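Long-range contacts in phosphatase (Thermotoga maritima, PDB 1NF2), which probably acts as a magnesium-dependent phosphatase of the haloacid dehalogenase (HAD) superfamily: residues 90-95 with 163-168; 97-101 with 156-160; 21-27 with 252-256. All blocks are in the same frame, centred on the assembly; numbering follows the deposited sequence.

Interaction 1: 90-95 with 163-168; sequences DIIEYI and ILSERF
Tyr94 reaches from helix 85-95 into a hole formed by Ile163, Leu164, Arg167 and Phe168. Its CG is anti to the backbone N (chi1 -174°), which carries the ring out to the other helix. Ile163 CD1 meets the ring at its edge, 3.4 Å from Tyr94 CE2. Leu164 CD2 comes within 3.9 Å of Tyr94 CD2. Over one face lie two groups. Arg167 CG makes a CH-pi contact, 4.2 Å from the ring centroid. Phe168 points its own edge at the same face, in a T-shaped pair with planes at 78° and centroids 5.4 Å apart. The Phe168 ring is itself sandwiched. Ile91 CG1 sits almost exactly over its centre, 3.6 Å from the centroid, and Arg167 CG lies over the opposite face. Arg167 thus packs its aliphatic part against both rings. With an alanine in place of Tyr94, the hole among the four side chains would probably be left partly unfilled, Phe168 would lose its T-shaped partner, and Arg167 CG would keep just one of its two rings. The two helix segments run at 140° to each other, with axes 11.9 Å apart at closest approach. Both helices lie over strand 147-151: Ile91 packs on Leu148, while Ile95 and Leu164 meet on Leu150.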
loop_
_atom_site.group_PDB
_atom_site.type_symbol
_atom_site.label_atom_id
_atom_site.label_comp_id
_atom_site.label_asym_id
_atom_site.label_seq_id
_atom_site.Cartn_x
_atom_site.Cartn_y
_atom_site.Cartn_z
ATOM N N ASP A 90 -4.744 -19.506 14.509
ATOM C CA ASP A 90 -6.165 -19.828 14.589
ATOM C C ASP A 90 -6.844 -19.765 13.228
ATOM O O ASP A 90 -7.679 -20.613 12.900
ATOM C CB ASP A 90 -6.894 -18.864 15.523
ATOM C CG ASP A 90 -6.671 -19.182 16.980
ATOM O OD1 ASP A 90 -7.347 -18.560 17.826
ATOM O OD2 ASP A 90 -5.822 -20.049 17.278
ATOM N N ILE A 91 -6.497 -18.748 12.442
ATOM C CA ILE A 91 -7.088 -18.571 11.124
ATOM C C ILE A 91 -6.679 -19.685 10.176
ATOM O O ILE A 91 -7.512 -20.208 9.439
ATOM C CB ILE A 91 -6.692 -17.202 10.513
ATOM C CG1 ILE A 91 -7.331 -16.071 11.333
ATOM C CG2 ILE A 91 -7.129 -17.127 9.054
ATOM C CD1 ILE A 91 -6.939 -14.669 10.874
ATOM N N ILE A 92 -5.402 -20.051 10.196
ATOM C CA ILE A 92 -4.894 -21.112 9.328
ATOM C C ILE A 92 -5.474 -22.480 9.686
ATOM O O ILE A 92 -5.869 -23.241 8.799
ATOM C CB ILE A 92 -3.337 -21.184 9.367
ATOM C CG1 ILE A 92 -2.746 -20.273 8.286
ATOM C CG2 ILE A 92 -2.857 -22.608 9.128
ATOM C CD1 ILE A 92 -3.131 -18.825 8.414
ATOM N N GLU A 93 -5.525 -22.798 10.977
ATOM C CA GLU A 93 -6.076 -24.079 11.406
ATOM C C GLU A 93 -7.570 -24.149 11.093
ATOM O O GLU A 93 -8.117 -25.221 10.850
ATOM C CB GLU A 93 -5.823 -24.292 12.899
ATOM C CG GLU A 93 -4.366 -24.621 13.200
ATOM C CD GLU A 93 -4.086 -24.826 14.678
ATOM O OE1 GLU A 93 -2.932 -25.177 15.014
ATOM O OE2 GLU A 93 -5.012 -24.635 15.501
ATOM N N TYR A 94 -8.218 -22.993 11.066
ATOM C CA TYR A 94 -9.641 -22.918 10.764
ATOM C C TYR A 94 -9.883 -23.074 9.258
ATOM O O TYR A 94 -10.809 -23.765 8.821
ATOM C CB TYR A 94 -10.175 -21.561 11.214
ATOM C CG TYR A 94 -11.674 -21.390 11.101
ATOM C CD1 TYR A 94 -12.509 -21.641 12.191
ATOM C CD2 TYR A 94 -12.254 -20.935 9.920
ATOM C CE1 TYR A 94 -13.889 -21.435 12.109
ATOM C CE2 TYR A 94 -13.626 -20.728 9.825
ATOM C CZ TYR A 94 -14.438 -20.978 10.922
ATOM O OH TYR A 94 -15.792 -20.766 10.825
ATOM N N ILE A 95 -9.022 -22.435 8.473
ATOM C CA ILE A 95 -9.141 -22.424 7.025
ATOM C C ILE A 95 -8.683 -23.672 6.265
ATOM O O ILE A 95 -9.215 -23.976 5.196
ATOM C CB ILE A 95 -8.392 -21.201 6.472
ATOM C CG1 ILE A 95 -8.971 -20.792 5.127
ATOM C CG2 ILE A 95 -6.914 -21.518 6.316
ATOM C CD1 ILE A 95 -8.274 -19.595 4.538
ATOM N N ILE A 163 -18.040 -16.392 6.156
ATOM C CA ILE A 163 -17.697 -17.126 7.366
ATOM C C ILE A 163 -16.428 -16.643 8.076
ATOM O O ILE A 163 -16.349 -16.693 9.304
ATOM C CB ILE A 163 -17.575 -18.649 7.090
ATOM C CG1 ILE A 163 -16.109 -19.054 7.001
ATOM C CG2 ILE A 163 -18.291 -19.003 5.796
ATOM C CD1 ILE A 163 -15.877 -20.522 7.231
ATOM N N LEU A 164 -15.434 -16.185 7.318
ATOM C CA LEU A 164 -14.202 -15.714 7.937
ATOM C C LEU A 164 -14.407 -14.368 8.617
ATOM O O LEU A 164 -13.781 -14.080 9.638
ATOM C CB LEU A 164 -13.068 -15.644 6.906
ATOM C CG LEU A 164 -12.539 -17.029 6.516
ATOM C CD1 LEU A 164 -11.539 -16.925 5.384
ATOM C CD2 LEU A 164 -11.906 -17.681 7.738
ATOM N N SER A 165 -15.299 -13.552 8.070
ATOM C CA SER A 165 -15.577 -12.252 8.666
ATOM C C SER A 165 -16.335 -12.449 9.985
ATOM O O SER A 165 -15.957 -11.895 11.015
ATOM C CB SER A 165 -16.409 -11.396 7.709
ATOM O OG SER A 165 -16.644 -10.111 8.261
ATOM N N GLU A 166 -17.405 -13.241 9.942
ATOM C CA GLU A 166 -18.210 -13.524 11.132
ATOM C C GLU A 166 -17.351 -14.091 12.252
ATOM O O GLU A 166 -17.510 -13.738 13.416
ATOM C CB GLU A 166 -19.300 -14.544 10.802
ATOM C CG GLU A 166 -20.393 -14.032 9.896
ATOM C CD GLU A 166 -21.286 -13.024 10.584
ATOM O OE1 GLU A 166 -20.798 -11.928 10.932
ATOM O OE2 GLU A 166 -22.479 -13.331 10.781
ATOM N N ARG A 167 -16.432 -14.974 11.879
ATOM C CA ARG A 167 -15.560 -15.636 12.838
ATOM C C ARG A 167 -14.361 -14.828 13.328
ATOM O O ARG A 167 -13.970 -14.948 14.490
ATOM C CB ARG A 167 -15.065 -16.956 12.241
ATOM C CG ARG A 167 -14.106 -17.733 13.130
ATOM C CD ARG A 167 -14.773 -18.231 14.415
ATOM N NE ARG A 167 -13.828 -19.003 15.217
ATOM C CZ ARG A 167 -12.786 -18.478 15.857
ATOM N NH1 ARG A 167 -12.558 -17.168 15.803
ATOM N NH2 ARG A 167 -11.943 -19.268 16.518
ATOM N N PHE A 168 -13.779 -14.005 12.462
ATOM C CA PHE A 168 -12.599 -13.242 12.853
ATOM C C PHE A 168 -12.677 -11.719 12.774
ATOM O O PHE A 168 -11.688 -11.033 13.020
ATOM C CB PHE A 168 -11.410 -13.734 12.043
ATOM C CG PHE A 168 -11.089 -15.180 12.271
ATOM C CD1 PHE A 168 -10.622 -15.611 13.507
ATOM C CD2 PHE A 168 -11.217 -16.107 11.242
ATOM C CE1 PHE A 168 -10.279 -16.952 13.710
ATOM C CE2 PHE A 168 -10.877 -17.443 11.439
ATOM C CZ PHE A 168 -10.405 -17.865 12.674
#

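Interaction 2: 97-101 with 156-160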
loop_
_atom_site.group_PDB
_atom_site.type_symbol
_atom_site.label_atom_id
_atom_site.label_comp_id
_atom_site.label_asym_id
_atom_site.label_seq_id
_atom_site.Cartn_x
_atom_site.Cartn_y
_atom_site.Cartn_z
ATOM N N PRO A 97 -9.016 -27.065 6.902
ATOM C CA PRO A 97 -9.998 -28.132 6.684
ATOM C C PRO A 97 -10.982 -27.777 5.570
ATOM O O PRO A 97 -11.628 -28.651 4.994
ATOM C CB PRO A 97 -10.686 -28.253 8.043
ATOM C CG PRO A 97 -9.605 -27.857 9.004
ATOM C CD PRO A 97 -8.997 -26.653 8.316
ATOM N N LEU A 98 -11.085 -26.487 5.269
ATOM C CA LEU A 98 -11.987 -25.994 4.231
ATOM C C LEU A 98 -11.419 -26.127 2.817
ATOM O O LEU A 98 -12.039 -25.684 1.849
ATOM C CB LEU A 98 -12.334 -24.529 4.512
ATOM C CG LEU A 98 -13.618 -24.227 5.290
ATOM C CD1 LEU A 98 -13.858 -25.289 6.345
ATOM C CD2 LEU A 98 -13.526 -22.844 5.904
ATOM N N ASN A 99 -10.246 -26.742 2.703
ATOM C CA ASN A 99 -9.586 -26.921 1.411
ATOM C C ASN A 99 -9.738 -25.725 0.478
ATOM O O ASN A 99 -10.608 -25.708 -0.398
ATOM C CB ASN A 99 -10.093 -28.182 0.710
ATOM C CG ASN A 99 -9.171 -29.365 0.917
ATOM O OD1 ASN A 99 -9.070 -29.906 2.019
ATOM N ND2 ASN A 99 -8.475 -29.763 -0.146
ATOM N N VAL A 100 -8.879 -24.728 0.681
ATOM C CA VAL A 100 -8.880 -23.513 -0.123
ATOM C C VAL A 100 -7.469 -23.235 -0.626
ATOM O O VAL A 100 -6.521 -23.933 -0.266
ATOM C CB VAL A 100 -9.337 -22.303 0.706
ATOM C CG1 VAL A 100 -10.753 -22.519 1.207
ATOM C CG2 VAL A 100 -8.388 -22.095 1.874
ATOM N N HIS A 101 -7.337 -22.217 -1.468
ATOM C CA HIS A 101 -6.036 -21.837 -1.999
ATOM C C HIS A 101 -5.614 -20.531 -1.335
ATOM O O HIS A 101 -6.113 -19.453 -1.658
ATOM C CB HIS A 101 -6.107 -21.688 -3.520
ATOM C CG HIS A 101 -6.294 -22.989 -4.238
ATOM N ND1 HIS A 101 -5.389 -24.027 -4.144
ATOM C CD2 HIS A 101 -7.289 -23.432 -5.043
ATOM C CE1 HIS A 101 -5.819 -25.051 -4.859
ATOM N NE2 HIS A 101 -6.970 -24.716 -5.415
ATOM N N ARG A 156 -17.511 -19.033 -4.533
ATOM C CA ARG A 156 -17.046 -19.606 -3.281
ATOM C C ARG A 156 -16.313 -18.590 -2.408
ATOM O O ARG A 156 -16.336 -18.691 -1.179
ATOM C CB ARG A 156 -16.139 -20.809 -3.562
ATOM C CG ARG A 156 -16.117 -21.838 -2.436
ATOM C CD ARG A 156 -15.568 -23.175 -2.918
ATOM N NE ARG A 156 -14.141 -23.327 -2.652
ATOM C CZ ARG A 156 -13.632 -23.604 -1.456
ATOM N NH1 ARG A 156 -14.436 -23.761 -0.412
ATOM N NH2 ARG A 156 -12.321 -23.729 -1.303
ATOM N N LEU A 157 -15.675 -17.608 -3.039
ATOM C CA LEU A 157 -14.945 -16.591 -2.293
ATOM C C LEU A 157 -15.915 -15.699 -1.522
ATOM O O LEU A 157 -15.600 -15.229 -0.429
ATOM C CB LEU A 157 -14.088 -15.741 -3.237
ATOM C CG LEU A 157 -12.856 -15.087 -2.608
ATOM C CD1 LEU A 157 -11.898 -16.177 -2.135
ATOM C CD2 LEU A 157 -12.166 -14.186 -3.621
ATOM N N ASP A 158 -17.093 -15.462 -2.093
ATOM C CA ASP A 158 -18.102 -14.641 -1.426
ATOM C C ASP A 158 -18.593 -15.369 -0.179
ATOM O O ASP A 158 -19.000 -14.744 0.801
ATOM C CB ASP A 158 -19.292 -14.375 -2.353
ATOM C CG ASP A 158 -19.070 -13.188 -3.268
ATOM O OD1 ASP A 158 -19.967 -12.900 -4.089
ATOM O OD2 ASP A 158 -18.006 -12.542 -3.169
ATOM N N GLU A 159 -18.560 -16.697 -0.233
ATOM C CA GLU A 159 -18.994 -17.514 0.891
ATOM C C GLU A 159 -17.890 -17.551 1.943
ATOM O O GLU A 159 -18.149 -17.381 3.133
ATOM C CB GLU A 159 -19.329 -18.931 0.412
ATOM C CG GLU A 159 -20.443 -18.969 -0.629
ATOM C CD GLU A 159 -20.719 -20.364 -1.166
ATOM O OE1 GLU A 159 -21.602 -20.497 -2.038
ATOM O OE2 GLU A 159 -20.059 -21.326 -0.722
ATOM N N LEU A 160 -16.657 -17.765 1.498
ATOM C CA LEU A 160 -15.532 -17.804 2.416
ATOM C C LEU A 160 -15.433 -16.480 3.163
ATOM O O LEU A 160 -15.195 -16.452 4.369
ATOM C CB LEU A 160 -14.241 -18.083 1.655
ATOM C CG LEU A 160 -14.172 -19.479 1.041
ATOM C CD1 LEU A 160 -12.854 -19.655 0.310
ATOM C CD2 LEU A 160 -14.315 -20.524 2.143
#
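Leu98 and Leu160 bring the two backbones nearest, with CA atoms 9.1 Å apart, so the gap is bridged from helix 154-168 by side chains, which meet both side chains and carbonyl oxygens of the irregular segment 97-101. Val100 is the main apolar partner. Its CG1 meets Leu160 CD1 tip to tip at 3.7 Å. The Val100 chi1 of -61° sets CG1 anti to the carbonyl carbon, on the side of the helix. Leu98 adds a looser touch, with its CD2 4.5 Å from Leu160 CD2. Arg156 comes across Val100 from the first turn of the helix. Its chain is extended as far as CG and CD, then bends at chi3 (95°), which lays the guanidinium beside the loop. Arg156 NH2 is 2.8 Å from Asn99 O. Leu98 O lies near the guanidinium plane, at its edge, 3.7 Å from Arg156 NH2. Over one guanidinium face, toward the rim, lies Leu160 CD1. The guanidinium therefore has carbonyl oxygens near one end and methyl groups close by. Its strongest polar partner is elsewhere: Arg156 NE forms a salt bridge with Asp152, just before the helix. That bridge is likely to limit how the arginine turns. The chain itself turns at Asn99, where phi is positive (38°). Beneath the contact, Leu160 rests on Leu150 and Leu182, and His101 pairs by backbone with Ile151. The arrangement is that of an open-faced six-stranded sheet with helices packed on it, consistent with the cap domain of Cof-type HAD phosphatases: the connection from helix 85-95 into strand 102-105 packs against a neighbouring helix.

Interaction 3: 21-27 with 252-256; sequences SEKDRRN and SGVSY. With SO4 (sulfate ion), chain E.
Asp24 and Ser255 meet because each turns its polar group anti to its own carbonyl carbon, with chi1 of -70° and -74°. This brings Asp24 OD1 to the start of helix 253-258. There it accepts from Ser255 N at 3.0 Å, met on the syn side but 34° out of the carboxylate plane. It also accepts from Ser255 OG; the modelled length is very short and its exact value doubtful. A water joins the other carboxylate oxygen, Asp24 OD2, to Val254 N. The N-terminal end of helix 253-258 would probably stabilise the negative charge of Asp24. The contact belongs to the HAD core. Helix 22-31 lies in the beta-alpha-beta crossover from strand 4-8 to strand 36-40, and the C-terminal helix 253-258 packs beside its start. The side chain of Val254 is about 8 Å from that of the magnesium ligand Asp8. Ser255 OG in turn accepts from Asn27 ND2 at 2.8 Å, with the oxygen close to the amide plane of Asn27. Asn27 ND2 has a second partner in Glu259. Ser252, the N-cap residue, makes no capping bond here; its OG is hydrogen-bonded to Ser21 OG at 2.8 Å instead. Ser21 is the N-cap of helix 22-31 and does cap it, accepting from Asp24 N at 3.2 Å. Lys23 CG lies 3.3 Å from Ser255 OG. On another side of the helix, Arg25 grips Glu22 OE1 side-on with NE and NH2, the oxygen lying in the guanidinium plane. Arg25 NH2 and Arg26 NH1 also bind a sulfate ion that probably came with the crystallisation solution.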
loop_
_atom_site.group_PDB
_atom_site.type_symbol
_atom_site.label_atom_id
_atom_site.label_comp_id
_atom_site.label_asym_id
_atom_site.label_seq_id
_atom_site.Cartn_x
_atom_site.Cartn_y
_atom_site.Cartn_z
ATOM N N SER A 21 5.800 9.211 -15.660
ATOM C CA SER A 21 6.205 10.087 -16.759
ATOM C C SER A 21 7.504 10.812 -16.411
ATOM O O SER A 21 7.811 11.017 -15.235
ATOM C CB SER A 21 5.116 11.127 -17.052
ATOM O OG SER A 21 5.044 12.103 -16.024
ATOM N N GLU A 22 8.266 11.192 -17.434
ATOM C CA GLU A 22 9.518 11.913 -17.221
ATOM C C GLU A 22 9.240 13.246 -16.538
ATOM O O GLU A 22 10.012 13.695 -15.688
ATOM C CB GLU A 22 10.230 12.170 -18.558
ATOM C CG GLU A 22 11.062 11.017 -19.063
ATOM C CD GLU A 22 12.256 10.729 -18.177
ATOM O OE1 GLU A 22 12.958 11.691 -17.799
ATOM O OE2 GLU A 22 12.503 9.544 -17.867
ATOM N N LYS A 23 8.139 13.885 -16.910
ATOM C CA LYS A 23 7.809 15.164 -16.300
ATOM C C LYS A 23 7.689 15.002 -14.774
ATOM O O LYS A 23 8.321 15.747 -14.010
ATOM C CB LYS A 23 6.512 15.723 -16.891
ATOM C CG LYS A 23 6.134 17.099 -16.353
ATOM C CD LYS A 23 4.771 17.569 -16.852
ATOM C CE LYS A 23 4.831 18.147 -18.252
ATOM N NZ LYS A 23 5.414 17.195 -19.232
ATOM N N ASP A 24 6.899 14.022 -14.331
ATOM C CA ASP A 24 6.722 13.793 -12.893
ATOM C C ASP A 24 8.038 13.389 -12.250
ATOM O O ASP A 24 8.356 13.823 -11.141
ATOM C CB ASP A 24 5.677 12.698 -12.614
ATOM C CG ASP A 24 4.257 13.136 -12.939
ATOM O OD1 ASP A 24 3.990 14.358 -13.024
ATOM O OD2 ASP A 24 3.398 12.241 -13.099
ATOM N N ARG A 25 8.804 12.551 -12.941
ATOM C CA ARG A 25 10.090 12.122 -12.407
ATOM C C ARG A 25 10.986 13.328 -12.160
ATOM O O ARG A 25 11.516 13.495 -11.064
ATOM C CB ARG A 25 10.795 11.166 -13.370
ATOM C CG ARG A 25 12.106 10.619 -12.821
ATOM C CD ARG A 25 12.903 9.869 -13.880
ATOM N NE ARG A 25 13.396 10.756 -14.931
ATOM C CZ ARG A 25 14.422 11.595 -14.797
ATOM N NH1 ARG A 25 15.087 11.669 -13.650
ATOM N NH2 ARG A 25 14.779 12.366 -15.813
ATOM N N ARG A 26 11.159 14.174 -13.174
ATOM C CA ARG A 26 12.020 15.343 -13.008
ATOM C C ARG A 26 11.580 16.290 -11.890
ATOM O O ARG A 26 12.416 16.834 -11.172
ATOM C CB ARG A 26 12.159 16.108 -14.327
ATOM C CG ARG A 26 13.251 15.547 -15.223
ATOM C CD ARG A 26 13.537 16.475 -16.390
ATOM N NE ARG A 26 12.862 16.060 -17.614
ATOM C CZ ARG A 26 13.393 15.253 -18.529
ATOM N NH1 ARG A 26 14.618 14.768 -18.366
ATOM N NH2 ARG A 26 12.695 14.934 -19.609
ATOM N N ASN A 27 10.276 16.481 -11.731
ATOM C CA ASN A 27 9.797 17.364 -10.673
ATOM C C ASN A 27 10.077 16.786 -9.296
ATOM O O ASN A 27 10.406 17.525 -8.365
ATOM C CB ASN A 27 8.306 17.644 -10.835
ATOM C CG ASN A 27 8.033 18.715 -11.868
ATOM O OD1 ASN A 27 8.603 19.803 -11.802
ATOM N ND2 ASN A 27 7.158 18.417 -12.827
ATOM N N SER A 252 0.158 13.917 -16.457
ATOM C CA SER A 252 1.145 14.105 -15.416
ATOM C C SER A 252 0.403 15.006 -14.457
ATOM O O SER A 252 0.813 16.138 -14.191
ATOM C CB SER A 252 2.402 14.776 -15.973
ATOM O OG SER A 252 3.087 13.893 -16.845
ATOM N N GLY A 253 -0.730 14.481 -13.982
ATOM C CA GLY A 253 -1.579 15.209 -13.062
ATOM C C GLY A 253 -0.802 15.729 -11.877
ATOM O O GLY A 253 -1.066 16.834 -11.396
ATOM N N VAL A 254 0.156 14.937 -11.408
ATOM C CA VAL A 254 0.981 15.323 -10.272
ATOM C C VAL A 254 1.783 16.590 -10.575
ATOM O O VAL A 254 1.737 17.556 -9.807
ATOM C CB VAL A 254 1.960 14.198 -9.888
ATOM C CG1 VAL A 254 2.874 14.661 -8.761
ATOM C CG2 VAL A 254 1.181 12.961 -9.464
ATOM N N SER A 255 2.514 16.580 -11.688
ATOM C CA SER A 255 3.321 17.733 -12.094
ATOM C C SER A 255 2.476 18.986 -12.254
ATOM O O SER A 255 2.864 20.065 -11.823
ATOM C CB SER A 255 4.028 17.465 -13.431
ATOM O OG SER A 255 5.112 16.565 -13.291
ATOM N N TYR A 256 1.317 18.831 -12.879
ATOM C CA TYR A 256 0.431 19.955 -13.136
ATOM C C TYR A 256 0.155 20.824 -11.909
ATOM O O TYR A 256 0.086 22.049 -12.018
ATOM C CB TYR A 256 -0.876 19.444 -13.741
ATOM C CG TYR A 256 -1.730 20.522 -14.367
ATOM C CD1 TYR A 256 -2.678 21.215 -13.617
ATOM C CD2 TYR A 256 -1.590 20.849 -15.716
ATOM C CE1 TYR A 256 -3.471 22.206 -14.194
ATOM C CE2 TYR A 256 -2.377 21.841 -16.307
ATOM C CZ TYR A 256 -3.315 22.515 -15.540
ATOM O OH TYR A 256 -4.090 23.500 -16.110
HETATM S S SO4 E . 17.701 14.741 -16.805
HETATM O O1 SO4 E . 18.910 14.680 -15.959
HETATM O O2 SO4 E . 17.144 13.385 -16.950
HETATM O O3 SO4 E . 16.697 15.623 -16.174
HETATM O O4 SO4 E . 18.050 15.271 -18.137
HETATM O O HOH W 1 0.658 11.982 -12.289
#

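In the fold
Interactions 1 and 2 are neighbours, with centres about 10 Å apart, and share helix 154-168. They touch through Ile95 with Val100 and Ile163 with Leu98. Together they pack helix 85-95 and the loop after it along one helix on the six-stranded sheet. Interaction 3 lies on the opposite side of the chain's centre, with its centre about 44 Å from that of interaction 1 and about 43 Å from that of interaction 2. It joins helices beside the eight-stranded sheet that carries the magnesium site. Along the chain, interaction 2 is nested within interaction 1, and both within interaction 3. This order fits a cap domain inserted into a HAD core, whose beginning and end are brought together by interaction 3.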